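Local atomic coordinates of transcriptional regulator, ROK family (Vibrio cholerae O1 biovar eltor, PDB entry 1Z05), a protein that probably binds DNA and regulates transcription of genes of carbohydrate metabolism, as a zinc-containing ROK-family relative of the Escherichia coli Mlc protein. Residues Thr301-Ala306 against Val335-Gln340; Ser310-Val315 against Cys324-Asp329; Val169-Ile174 against Gly420-Lys425; Leu198-Glu203 against Val212-Asp217; Val238-His243 against Ala347-Val352. One frame throughout, in Å; residues are numbered along the deposited sequence.

Contact 1: residues Thr301-Ala306 against Val335-Gln340; sequences TARIQA and VDVIQQ
R303 and D336 meet in a salt bridge. The end of the guanidinium grips a single carboxylate oxygen with two nitrogens: NH1 of R303 lies 2.9 Å from OD2 of D336, and NH2 of R303 lies 3.0 Å from the same OD2. Both bonds are moderately bent. OD2 sits at the edge of the guanidinium and in its plane, while the carboxylate is turned 86° from that plane. NH1 takes the anti lone pair of OD2; NH2 arrives on the anti side but well out of the carboxylate plane. A second salt bridge ties NH2 to E308. The contact joins helices 293-305 and 332-356 within the ROK domain; their segments here run roughly antiparallel, at 141°. The local axes stay 12.2 Å apart, a gap spanned by the long arginine, bent at chi3 (69°). A water adds a polar bridge: it accepts from NH1 of R303 at 3.0 Å and donates to OE1 of Q340 at 2.9 Å. The apolar share is small. CG2 of V337 approaches NH1 of R303 obliquely at 3.9 Å, and the same valine packs on V300 and I296, about one and two turns before R303 on its helix.

Contact 2: residues Ser310-Val315 against Cys324-Asp329; sequences SCLATV and CAAAAD
A326 presents its methyl to two consecutive side chains, C311 and L312, which converge on it from the loop 310-315. The leucine meets CB of A326 with the whole fork of its side chain: CG of L312 is 4.0 Å from that methyl, CD1 of L312 also 4.0 Å and CD2 of L312 4.1 Å, so the methyl rests against the branch point instead of touching one tip. C311 brings its sulfur to the same methyl, SG to CB of A326 measuring 3.8 Å. With chi1 at 67° the sulfur stands between the backbone N and the carbonyl carbon of its own residue, the crowded position, and from there it reaches the helix. These touches are apolar van der Waals contacts.

The loop itself is tightly turned. Two type I turns overlap, S310 to A313 and L312 to V315, and S310 adds an ST turn: its OG accepts from the backbone N of L312 at 3.0 Å, nearly straight at 166°. D331 fastens the start of the loop through both carboxylate oxygens, OD2 bonded to OG of S310 and OD1 to the backbone N of C311.

A326 lies near the C-terminal end of helix 320-328, which D329 is the first residue to leave. The methyl also packs on A334 of helix 332-356, while L312 is backed by V300 and I304 of helix 293-305; the loop thus lies where helices 293-305, 320-328 and 332-356 of the ROK domain come together.

Contact 3: residues Val169-Ile174 against Gly420-Lys425; sequences VTSIAI and GLLLMK
L422 carries its CG anti to its own backbone N (chi1 -172°), which aims the two methyls of the leucine at S171 and T170 on the strand. The hydroxyls opposite, OG of S171 (chi1 54°) and OG1 of T170 (chi1 60°), both stand between backbone N and carbonyl carbon. T170 has helical backbone angles inside the strand, so these two successive residues turn their side chains to the same helix, an irregularity consistent with a beta bulge.

CD2 of L422 takes the hydroxyl side, 3.6 Å from OG of S171 and 4.1 Å from OG1 of T170. CD1 of L422 lies 3.9 Å from CB of S171 and 3.8 Å from the backbone O of T170. I413 and P211 also pack on the leucine.

Strand 168-176 belongs to the first mixed sheet of the ROK fold, between strands 108-116 and 212-216. The short C-terminal helix 421-428 follows G420, its N-cap residue, and joins this sheet to the N-terminal part of the chain, since L423 and M424 pack on helix 35-51.

The buried hydroxyls find polar partners away from the leucine: OG1 of T170 and OG of S171 hydrogen-bond to each other at 3.0 Å, and OG1 also bonds to the backbone O of Q109. The strand can therefore offer polar atoms to an aliphatic side chain, and the meeting across the contact is one of van der Waals packing.

Contact 4: residues Leu198-Glu203 against Val212-Asp217; sequences LALGPE and VFVAND
G201 lays its bare backbone on V212 and V214, so close that the CA atoms of G201 and V212 are 5.4 Å apart, unusually near for a helix against a strand. The pair is a helix-to-strand connection of the ROK fold: helix 200-208 is followed by strand 212-216, an outermost strand of the first mixed sheet within this chain, and folds back over one face of it.

The two valines, two residues apart along the strand, point to the same side and hold the glycine from two directions. CG2 of V214 stands over the start of the helix, 3.7 Å from CA of G201 and likewise 3.7 Å from N of G201. V212 meets the carbonyl side of the same residue: its CG2 lies 3.7 Å from the carbonyl O of G201, and its CG1 is 3.9 Å from CA of G201. In both valines CG1 is anti to the backbone N (chi1 -173° in V212, -171° in V214), leaving CG2 beside that N. Since the glycine carries no side chain, helix backbone and strand methyls can meet directly.

F213, between the valines, points away and packs on L412, I413 and A416 of helix 407-418. At the end of the strand, N216 caps helix 217-228 by accepting from the backbone N of R219; the next residue, D217, forms a salt bridge with R114. L200 completes the packing, resting like V214 on I174 of the adjacent strand; its CD2 obliquely meets CG1 of V214 at 4.2 Å.

Contact 5: residues Val238-His243 against Ala347-Val352; sequences VLISIH and AAIAIV. With SO4 (sulfate ion), chain C.
Strand 237-242, the middle strand of the second mixed sheet of the ROK fold, packs through V238 and I240 on V352 and I349 of the long helix 332-356. V238 and V352 reach toward each other tip to tip: CG1 of V352 sits before both branches of V238, 3.6 Å from CG2 of V238 and 3.8 Å from CG1 of V238. In V352 this methyl is anti to the backbone N (chi1 170°), which extends it toward the strand. I240 and I349 pass obliquely, CG1 of I240 lying 3.9 Å from CG1 of I349, with CD1 of I349 at 4.0 Å from the same CG1 of I240. All four side chains are buried. Just past the strand, H243 sends NE2 to O2 of a sulfate in a weak bond of 3.2 Å, the oxygen lying near the ring plane; the side chains of R114 and Y119 and the backbone N of R117 also hydrogen-bond to this anion, which probably came from the crystallisation liquor. On the other face of the sheet L239 and S241 pack on helix 217-228. The helix itself is flanked by helix 371-385, where I378 and I382 touch I349, and by the second subunit, whose I351 packs on I351 here.

In the fold
Contacts 3, 4 and 5 are buried, each setting a helix on a sheet: contact 5 is aliphatic throughout, contact 4 sets valines on glycine backbone, and contact 3 a leucine against hydroxyls. Contact 1, nearer the surface, relies on charge and water. Contacts 3 and 4 share the first sheet through neighbouring strands, probably hydrogen-bonded, I174 N to F213 O and F213 N to I172 O. Contact 5 belongs to the second sheet; the earlier turns of its helix 332-356 serve contact 1, the centres about 22 Å apart. Contact 2, buried yet small, touches contact 1 where I304 meets L312 and A313 and I338 meets A327. Contacts 1 and 3 lie on opposite sides of the chain's centre.

Contact 1: residues Thr301-Ala306 against Val335-Gln340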
# COMPACT_ATOMS: atom_id res chain seq x y z
N THR A 301 6.82 -21.49 -31.36
CA THR A 301 6.81 -21.39 -32.82
C THR A 301 8.21 -21.17 -33.40
O THR A 301 8.57 -21.80 -34.39
CB THR A 301 5.86 -20.27 -33.32
OG1 THR A 301 4.56 -20.47 -32.75
CG2 THR A 301 5.74 -20.29 -34.83
N ALA A 302 9.00 -20.29 -32.79
CA ALA A 302 10.36 -20.01 -33.29
C ALA A 302 11.31 -21.20 -33.16
O ALA A 302 12.09 -21.49 -34.06
CB ALA A 302 10.94 -18.77 -32.60
N ARG A 303 11.24 -21.90 -32.03
CA ARG A 303 12.18 -23.01 -31.78
C ARG A 303 11.88 -24.22 -32.67
O ARG A 303 12.79 -24.91 -33.11
CB ARG A 303 12.19 -23.37 -30.29
CG ARG A 303 12.73 -22.23 -29.40
CD ARG A 303 12.64 -22.53 -27.90
NE ARG A 303 13.58 -23.60 -27.55
CZ ARG A 303 13.91 -23.95 -26.31
NH1 ARG A 303 13.40 -23.31 -25.26
NH2 ARG A 303 14.77 -24.95 -26.13
N ILE A 304 10.60 -24.44 -32.94
CA ILE A 304 10.17 -25.49 -33.89
C ILE A 304 10.60 -25.17 -35.33
O ILE A 304 11.05 -26.07 -36.07
CB ILE A 304 8.65 -25.80 -33.78
CG1 ILE A 304 8.38 -26.58 -32.49
CG2 ILE A 304 8.14 -26.58 -34.98
CD1 ILE A 304 6.94 -26.51 -32.00
N GLN A 305 10.46 -23.90 -35.73
CA GLN A 305 10.88 -23.43 -37.05
C GLN A 305 12.39 -23.58 -37.23
O GLN A 305 12.87 -23.87 -38.33
CB GLN A 305 10.43 -21.97 -37.27
CG GLN A 305 10.94 -21.28 -38.55
CD GLN A 305 10.38 -21.86 -39.85
OE1 GLN A 305 9.21 -22.22 -39.94
NE2 GLN A 305 11.23 -21.93 -40.87
N ALA A 306 13.13 -23.41 -36.13
CA ALA A 306 14.59 -23.56 -36.15
C ALA A 306 15.02 -25.03 -36.13
O ALA A 306 16.21 -25.34 -36.26
CB ALA A 306 15.21 -22.80 -34.98
N VAL A 335 8.63 -28.46 -21.81
CA VAL A 335 9.21 -28.38 -20.48
C VAL A 335 10.20 -27.22 -20.40
O VAL A 335 10.12 -26.38 -19.51
CB VAL A 335 9.88 -29.72 -20.06
CG1 VAL A 335 10.74 -29.54 -18.79
CG2 VAL A 335 8.84 -30.82 -19.85
N ASP A 336 11.13 -27.17 -21.35
CA ASP A 336 12.14 -26.10 -21.37
C ASP A 336 11.55 -24.69 -21.49
O ASP A 336 12.02 -23.74 -20.85
CB ASP A 336 13.15 -26.35 -22.49
CG ASP A 336 14.44 -25.57 -22.29
OD1 ASP A 336 15.13 -25.81 -21.26
OD2 ASP A 336 14.76 -24.72 -23.16
N VAL A 337 10.52 -24.55 -22.33
CA VAL A 337 9.80 -23.29 -22.49
C VAL A 337 9.11 -22.87 -21.17
O VAL A 337 9.22 -21.71 -20.75
CB VAL A 337 8.78 -23.37 -23.66
CG1 VAL A 337 7.85 -22.15 -23.70
CG2 VAL A 337 9.52 -23.50 -25.00
N ILE A 338 8.44 -23.80 -20.51
CA ILE A 338 7.81 -23.51 -19.21
C ILE A 338 8.82 -23.16 -18.10
O ILE A 338 8.55 -22.29 -17.25
CB ILE A 338 6.85 -24.67 -18.76
CG1 ILE A 338 5.66 -24.80 -19.72
CG2 ILE A 338 6.34 -24.45 -17.33
CD1 ILE A 338 4.95 -23.48 -20.04
N GLN A 339 9.96 -23.83 -18.10
CA GLN A 339 11.02 -23.55 -17.12
C GLN A 339 11.59 -22.15 -17.32
O GLN A 339 11.76 -21.41 -16.35
CB GLN A 339 12.12 -24.63 -17.11
CG GLN A 339 11.63 -25.96 -16.56
CD GLN A 339 12.63 -27.09 -16.75
OE1 GLN A 339 13.50 -27.03 -17.61
NE2 GLN A 339 12.49 -28.13 -15.94
N GLN A 340 11.85 -21.78 -18.57
CA GLN A 340 12.31 -20.43 -18.90
C GLN A 340 11.31 -19.35 -18.46
O GLN A 340 11.71 -18.32 -17.93
CB GLN A 340 12.59 -20.33 -20.40
CG GLN A 340 13.25 -19.02 -20.81
CD GLN A 340 13.51 -18.94 -22.31
OE1 GLN A 340 14.02 -19.88 -22.92
NE2 GLN A 340 13.16 -17.80 -22.90
O HOH W 1 12.14 -20.66 -24.94

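Contact 2: residues Ser310-Val315 against Cys324-Asp329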
# COMPACT_ATOMS: atom_id res chain seq x y z
N SER A 310 9.94 -31.77 -31.23
CA SER A 310 8.84 -31.64 -30.27
C SER A 310 7.63 -32.38 -30.78
O SER A 310 7.44 -32.51 -32.00
CB SER A 310 8.47 -30.17 -30.06
OG SER A 310 7.37 -30.03 -29.17
N CYS A 311 6.80 -32.83 -29.85
CA CYS A 311 5.51 -33.41 -30.17
C CYS A 311 4.52 -32.35 -30.68
O CYS A 311 3.47 -32.68 -31.22
CB CYS A 311 4.93 -34.13 -28.95
SG CYS A 311 4.48 -33.07 -27.56
N LEU A 312 4.88 -31.07 -30.50
CA LEU A 312 4.08 -29.95 -31.00
C LEU A 312 4.42 -29.56 -32.44
O LEU A 312 3.75 -28.69 -33.01
CB LEU A 312 4.25 -28.73 -30.08
CG LEU A 312 3.75 -28.81 -28.63
CD1 LEU A 312 4.34 -27.70 -27.77
CD2 LEU A 312 2.22 -28.80 -28.55
N ALA A 313 5.44 -30.19 -33.03
CA ALA A 313 5.98 -29.79 -34.34
C ALA A 313 5.05 -30.05 -35.53
O ALA A 313 5.35 -29.61 -36.65
CB ALA A 313 7.34 -30.44 -34.57
N THR A 314 3.95 -30.76 -35.31
CA THR A 314 2.97 -31.03 -36.36
C THR A 314 1.63 -30.38 -36.05
O THR A 314 0.70 -30.43 -36.87
CB THR A 314 2.75 -32.55 -36.59
OG1 THR A 314 2.53 -33.20 -35.32
CG2 THR A 314 3.96 -33.18 -37.27
N VAL A 315 1.54 -29.76 -34.88
CA VAL A 315 0.30 -29.16 -34.39
C VAL A 315 0.06 -27.78 -35.00
O VAL A 315 0.97 -26.93 -35.03
CB VAL A 315 0.29 -29.08 -32.83
CG1 VAL A 315 -0.99 -28.42 -32.31
CG2 VAL A 315 0.45 -30.46 -32.22
N CYS A 324 1.18 -26.48 -22.21
CA CYS A 324 1.10 -26.99 -20.84
C CYS A 324 0.86 -28.48 -20.78
O CYS A 324 1.41 -29.16 -19.91
CB CYS A 324 0.03 -26.25 -20.04
SG CYS A 324 0.51 -24.60 -19.60
N ALA A 325 0.04 -28.99 -21.70
CA ALA A 325 -0.26 -30.41 -21.79
C ALA A 325 0.94 -31.20 -22.31
O ALA A 325 1.15 -32.34 -21.91
CB ALA A 325 -1.49 -30.65 -22.67
N ALA A 326 1.70 -30.59 -23.21
CA ALA A 326 2.92 -31.21 -23.73
C ALA A 326 3.99 -31.28 -22.65
O ALA A 326 4.64 -32.32 -22.47
CB ALA A 326 3.43 -30.46 -24.96
N ALA A 327 4.17 -30.18 -21.92
CA ALA A 327 5.14 -30.08 -20.82
C ALA A 327 4.80 -31.05 -19.70
O ALA A 327 5.65 -31.84 -19.27
CB ALA A 327 5.21 -28.67 -20.30
N ALA A 328 3.55 -31.01 -19.24
CA ALA A 328 3.04 -31.95 -18.24
C ALA A 328 3.25 -33.40 -18.67
O ALA A 328 3.53 -34.26 -17.83
CB ALA A 328 1.56 -31.69 -17.94
N ASP A 329 3.14 -33.67 -19.97
CA ASP A 329 3.29 -35.02 -20.50
C ASP A 329 4.74 -35.36 -20.90
O ASP A 329 5.01 -36.41 -21.49
CB ASP A 329 2.35 -35.24 -21.69
CG ASP A 329 1.61 -36.57 -21.62
OD1 ASP A 329 2.26 -37.64 -21.70
OD2 ASP A 329 0.36 -36.55 -21.49

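Contact 3: residues Val169-Ile174 against Gly420-Lys425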
# COMPACT_ATOMS: atom_id res chain seq x y z
N VAL A 169 -32.25 -7.64 -4.99
CA VAL A 169 -30.94 -7.33 -5.57
C VAL A 169 -30.40 -6.05 -4.92
O VAL A 169 -31.02 -5.00 -5.03
CB VAL A 169 -31.02 -7.17 -7.10
CG1 VAL A 169 -29.61 -7.06 -7.71
CG2 VAL A 169 -31.80 -8.33 -7.72
N THR A 170 -29.27 -6.15 -4.25
CA THR A 170 -28.79 -5.05 -3.42
C THR A 170 -27.81 -4.13 -4.13
O THR A 170 -27.63 -2.98 -3.73
CB THR A 170 -28.06 -5.59 -2.20
OG1 THR A 170 -26.95 -6.36 -2.64
CG2 THR A 170 -28.98 -6.46 -1.36
N SER A 171 -27.16 -4.64 -5.16
CA SER A 171 -25.98 -3.99 -5.73
C SER A 171 -25.52 -4.69 -7.00
O SER A 171 -25.95 -5.81 -7.30
CB SER A 171 -24.83 -4.01 -4.71
OG SER A 171 -24.59 -5.33 -4.27
N ILE A 172 -24.61 -4.03 -7.72
CA ILE A 172 -23.98 -4.56 -8.91
C ILE A 172 -22.47 -4.37 -8.80
O ILE A 172 -22.00 -3.27 -8.48
CB ILE A 172 -24.52 -3.87 -10.20
CG1 ILE A 172 -25.99 -4.24 -10.43
CG2 ILE A 172 -23.68 -4.25 -11.43
CD1 ILE A 172 -26.73 -3.39 -11.46
N ALA A 173 -21.73 -5.44 -9.02
CA ALA A 173 -20.28 -5.37 -9.13
C ALA A 173 -19.87 -5.65 -10.57
O ALA A 173 -20.47 -6.50 -11.24
CB ALA A 173 -19.63 -6.36 -8.16
N ILE A 174 -18.88 -4.91 -11.06
CA ILE A 174 -18.34 -5.14 -12.40
C ILE A 174 -16.82 -5.05 -12.37
O ILE A 174 -16.25 -4.10 -11.82
CB ILE A 174 -19.01 -4.22 -13.50
CG1 ILE A 174 -18.44 -4.51 -14.90
CG2 ILE A 174 -18.94 -2.73 -13.14
CD1 ILE A 174 -19.44 -4.21 -16.03
N GLY A 420 -19.31 -1.55 5.68
CA GLY A 420 -20.57 -0.94 6.13
C GLY A 420 -21.24 -0.09 5.08
O GLY A 420 -22.41 0.30 5.24
N LEU A 421 -20.52 0.21 4.00
CA LEU A 421 -21.06 1.04 2.91
C LEU A 421 -22.38 0.49 2.35
O LEU A 421 -23.37 1.21 2.24
CB LEU A 421 -20.03 1.20 1.78
CG LEU A 421 -20.26 2.27 0.70
CD1 LEU A 421 -18.94 2.83 0.18
CD2 LEU A 421 -21.12 1.77 -0.46
N LEU A 422 -22.38 -0.79 2.00
CA LEU A 422 -23.54 -1.41 1.38
C LEU A 422 -24.67 -1.61 2.39
O LEU A 422 -25.83 -1.44 2.04
CB LEU A 422 -23.17 -2.73 0.70
CG LEU A 422 -24.26 -3.39 -0.15
CD1 LEU A 422 -24.89 -2.39 -1.14
CD2 LEU A 422 -23.70 -4.59 -0.88
N LEU A 423 -24.31 -1.96 3.63
CA LEU A 423 -25.30 -2.05 4.71
C LEU A 423 -26.13 -0.78 4.82
O LEU A 423 -27.36 -0.84 4.91
CB LEU A 423 -24.64 -2.33 6.06
CG LEU A 423 -23.86 -3.62 6.27
CD1 LEU A 423 -23.32 -3.63 7.68
CD2 LEU A 423 -24.73 -4.84 6.02
N MET A 424 -25.46 0.37 4.80
CA MET A 424 -26.15 1.63 4.99
C MET A 424 -27.05 1.93 3.79
O MET A 424 -28.14 2.46 3.96
CB MET A 424 -25.16 2.77 5.27
CG MET A 424 -24.42 2.64 6.61
SD MET A 424 -25.46 2.68 8.10
CE MET A 424 -25.86 0.95 8.35
N LYS A 425 -26.59 1.58 2.59
CA LYS A 425 -27.42 1.70 1.40
C LYS A 425 -28.68 0.85 1.48
O LYS A 425 -29.76 1.31 1.11
CB LYS A 425 -26.62 1.39 0.13
CG LYS A 425 -25.52 2.41 -0.17
CD LYS A 425 -26.05 3.68 -0.86
CE LYS A 425 -25.92 3.58 -2.38
NZ LYS A 425 -26.39 4.79 -3.12

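Contact 4: residues Leu198-Glu203 against Val212-Asp217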
# COMPACT_ATOMS: atom_id res chain seq x y z
N LEU A 198 -14.57 6.35 -19.23
CA LEU A 198 -15.98 5.95 -19.22
C LEU A 198 -16.50 5.86 -17.79
O LEU A 198 -15.99 5.08 -16.97
CB LEU A 198 -16.18 4.62 -19.96
CG LEU A 198 -17.53 3.90 -19.80
CD1 LEU A 198 -18.66 4.66 -20.50
CD2 LEU A 198 -17.46 2.46 -20.28
N ALA A 199 -17.52 6.67 -17.49
CA ALA A 199 -18.13 6.71 -16.16
C ALA A 199 -19.08 5.52 -15.97
O ALA A 199 -20.29 5.69 -15.87
CB ALA A 199 -18.85 8.03 -15.94
N LEU A 200 -18.50 4.33 -15.90
CA LEU A 200 -19.25 3.08 -15.90
C LEU A 200 -20.14 2.90 -14.67
O LEU A 200 -21.31 2.52 -14.80
CB LEU A 200 -18.28 1.89 -16.03
CG LEU A 200 -18.88 0.51 -16.25
CD1 LEU A 200 -19.73 0.48 -17.53
CD2 LEU A 200 -17.76 -0.54 -16.30
N GLY A 201 -19.59 3.14 -13.48
CA GLY A 201 -20.37 3.12 -12.24
C GLY A 201 -21.55 4.08 -12.23
O GLY A 201 -22.69 3.65 -12.05
N PRO A 202 -21.29 5.40 -12.40
CA PRO A 202 -22.39 6.38 -12.46
C PRO A 202 -23.47 6.06 -13.50
O PRO A 202 -24.66 6.29 -13.23
CB PRO A 202 -21.66 7.69 -12.82
CG PRO A 202 -20.27 7.50 -12.31
CD PRO A 202 -19.97 6.04 -12.52
N GLU A 203 -23.07 5.55 -14.67
CA GLU A 203 -24.02 5.23 -15.74
C GLU A 203 -24.91 4.03 -15.38
O GLU A 203 -26.11 4.05 -15.66
CB GLU A 203 -23.30 4.98 -17.07
CG GLU A 203 -22.70 6.24 -17.71
CD GLU A 203 -23.74 7.18 -18.30
OE1 GLU A 203 -24.89 6.75 -18.56
OE2 GLU A 203 -23.40 8.37 -18.52
N VAL A 212 -23.16 0.61 -7.30
CA VAL A 212 -22.31 -0.04 -8.28
C VAL A 212 -20.86 0.04 -7.80
O VAL A 212 -20.40 1.11 -7.37
CB VAL A 212 -22.43 0.61 -9.69
CG1 VAL A 212 -21.67 -0.20 -10.73
CG2 VAL A 212 -23.91 0.73 -10.10
N PHE A 213 -20.19 -1.10 -7.89
CA PHE A 213 -18.80 -1.28 -7.49
C PHE A 213 -18.01 -1.74 -8.71
O PHE A 213 -18.26 -2.83 -9.24
CB PHE A 213 -18.71 -2.31 -6.35
CG PHE A 213 -19.49 -1.89 -5.13
CD1 PHE A 213 -18.89 -1.13 -4.14
CD2 PHE A 213 -20.84 -2.20 -5.02
CE1 PHE A 213 -19.61 -0.70 -3.04
CE2 PHE A 213 -21.57 -1.77 -3.92
CZ PHE A 213 -20.96 -1.03 -2.93
N VAL A 214 -17.08 -0.90 -9.15
CA VAL A 214 -16.29 -1.13 -10.35
C VAL A 214 -14.85 -1.32 -9.93
O VAL A 214 -14.34 -0.55 -9.10
CB VAL A 214 -16.37 0.09 -11.31
CG1 VAL A 214 -15.73 -0.24 -12.66
CG2 VAL A 214 -17.83 0.53 -11.52
N ALA A 215 -14.18 -2.34 -10.46
CA ALA A 215 -12.76 -2.54 -10.13
C ALA A 215 -11.97 -3.21 -11.25
O ALA A 215 -12.54 -3.90 -12.11
CB ALA A 215 -12.61 -3.33 -8.80
N ASN A 216 -10.66 -3.00 -11.24
CA ASN A 216 -9.76 -3.76 -12.08
C ASN A 216 -9.83 -5.24 -11.68
O ASN A 216 -9.85 -5.56 -10.49
CB ASN A 216 -8.34 -3.23 -11.96
CG ASN A 216 -7.31 -4.13 -12.61
OD1 ASN A 216 -6.79 -5.04 -11.97
ND2 ASN A 216 -7.01 -3.87 -13.88
N ASP A 217 -9.87 -6.12 -12.67
CA ASP A 217 -10.10 -7.54 -12.43
C ASP A 217 -9.03 -8.25 -11.61
O ASP A 217 -9.35 -9.10 -10.79
CB ASP A 217 -10.43 -8.31 -13.73
CG ASP A 217 -9.33 -8.21 -14.80
OD1 ASP A 217 -8.32 -7.49 -14.60
OD2 ASP A 217 -9.49 -8.86 -15.85

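Contact 5: residues Val238-His243 against Ala347-Val352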
# COMPACT_ATOMS: atom_id res chain seq x y z
N VAL A 238 0.40 -11.96 -2.20
CA VAL A 238 0.47 -11.47 -3.56
C VAL A 238 -0.12 -12.52 -4.49
O VAL A 238 0.24 -13.70 -4.40
CB VAL A 238 1.92 -11.13 -3.98
CG1 VAL A 238 1.95 -10.55 -5.40
CG2 VAL A 238 2.54 -10.12 -3.01
N LEU A 239 -1.04 -12.09 -5.34
CA LEU A 239 -1.56 -12.93 -6.41
C LEU A 239 -0.87 -12.52 -7.70
O LEU A 239 -0.90 -11.35 -8.09
CB LEU A 239 -3.09 -12.77 -6.54
CG LEU A 239 -3.74 -13.36 -7.80
CD1 LEU A 239 -3.75 -14.88 -7.78
CD2 LEU A 239 -5.15 -12.82 -7.98
N ILE A 240 -0.23 -13.49 -8.36
CA ILE A 240 0.38 -13.23 -9.66
C ILE A 240 -0.51 -13.75 -10.78
O ILE A 240 -0.76 -14.96 -10.91
CB ILE A 240 1.83 -13.80 -9.78
CG1 ILE A 240 2.70 -13.35 -8.59
CG2 ILE A 240 2.44 -13.42 -11.15
CD1 ILE A 240 3.00 -11.84 -8.55
N SER A 241 -1.00 -12.80 -11.58
CA SER A 241 -1.87 -13.09 -12.70
C SER A 241 -1.03 -13.15 -13.97
O SER A 241 -0.40 -12.17 -14.36
CB SER A 241 -2.98 -12.05 -12.82
OG SER A 241 -3.73 -12.22 -14.01
N ILE A 242 -1.04 -14.32 -14.60
CA ILE A 242 -0.32 -14.57 -15.84
C ILE A 242 -1.35 -14.88 -16.93
O ILE A 242 -1.98 -15.94 -16.92
CB ILE A 242 0.67 -15.76 -15.68
CG1 ILE A 242 1.54 -15.55 -14.44
CG2 ILE A 242 1.52 -15.95 -16.94
CD1 ILE A 242 1.91 -16.85 -13.70
N HIS A 243 -1.51 -13.93 -17.85
CA HIS A 243 -2.46 -14.06 -18.95
C HIS A 243 -1.92 -13.25 -20.15
O HIS A 243 -0.77 -13.46 -20.55
CB HIS A 243 -3.86 -13.60 -18.51
CG HIS A 243 -4.97 -14.05 -19.41
ND1 HIS A 243 -4.83 -15.09 -20.31
CD2 HIS A 243 -6.24 -13.61 -19.54
CE1 HIS A 243 -5.97 -15.26 -20.96
NE2 HIS A 243 -6.84 -14.37 -20.51
N ALA A 347 12.01 -14.03 -11.22
CA ALA A 347 12.71 -12.75 -11.10
C ALA A 347 11.76 -11.61 -10.72
O ALA A 347 12.06 -10.79 -9.85
CB ALA A 347 13.46 -12.42 -12.42
N ALA A 348 10.61 -11.55 -11.37
CA ALA A 348 9.62 -10.50 -11.08
C ALA A 348 9.00 -10.69 -9.69
O ALA A 348 8.81 -9.72 -8.94
CB ALA A 348 8.55 -10.47 -12.17
N ILE A 349 8.72 -11.94 -9.33
CA ILE A 349 8.16 -12.27 -8.03
C ILE A 349 9.17 -11.98 -6.91
O ILE A 349 8.78 -11.50 -5.84
CB ILE A 349 7.64 -13.73 -7.97
CG1 ILE A 349 6.49 -13.92 -8.96
CG2 ILE A 349 7.19 -14.10 -6.55
CD1 ILE A 349 6.08 -15.37 -9.18
N ALA A 350 10.46 -12.23 -7.15
CA ALA A 350 11.51 -11.89 -6.18
C ALA A 350 11.54 -10.39 -5.88
O ALA A 350 11.80 -9.99 -4.75
CB ALA A 350 12.87 -12.36 -6.65
N ILE A 351 11.32 -9.58 -6.91
CA ILE A 351 11.21 -8.13 -6.75
C ILE A 351 10.07 -7.75 -5.80
O ILE A 351 10.25 -6.94 -4.89
CB ILE A 351 11.04 -7.44 -8.13
CG1 ILE A 351 12.38 -7.49 -8.87
CG2 ILE A 351 10.58 -5.99 -7.96
CD1 ILE A 351 12.29 -7.18 -10.36
N VAL A 352 8.90 -8.35 -6.01
CA VAL A 352 7.71 -8.09 -5.21
C VAL A 352 7.90 -8.55 -3.75
O VAL A 352 7.47 -7.85 -2.80
CB VAL A 352 6.48 -8.74 -5.88
CG1 VAL A 352 5.27 -8.71 -4.98
CG2 VAL A 352 6.17 -8.00 -7.20
S SO4 C . -10.53 -12.39 -21.50
O1 SO4 C . -11.10 -13.49 -20.74
O2 SO4 C . -9.12 -12.22 -21.19
O3 SO4 C . -10.70 -12.71 -22.92
O4 SO4 C . -11.22 -11.15 -21.17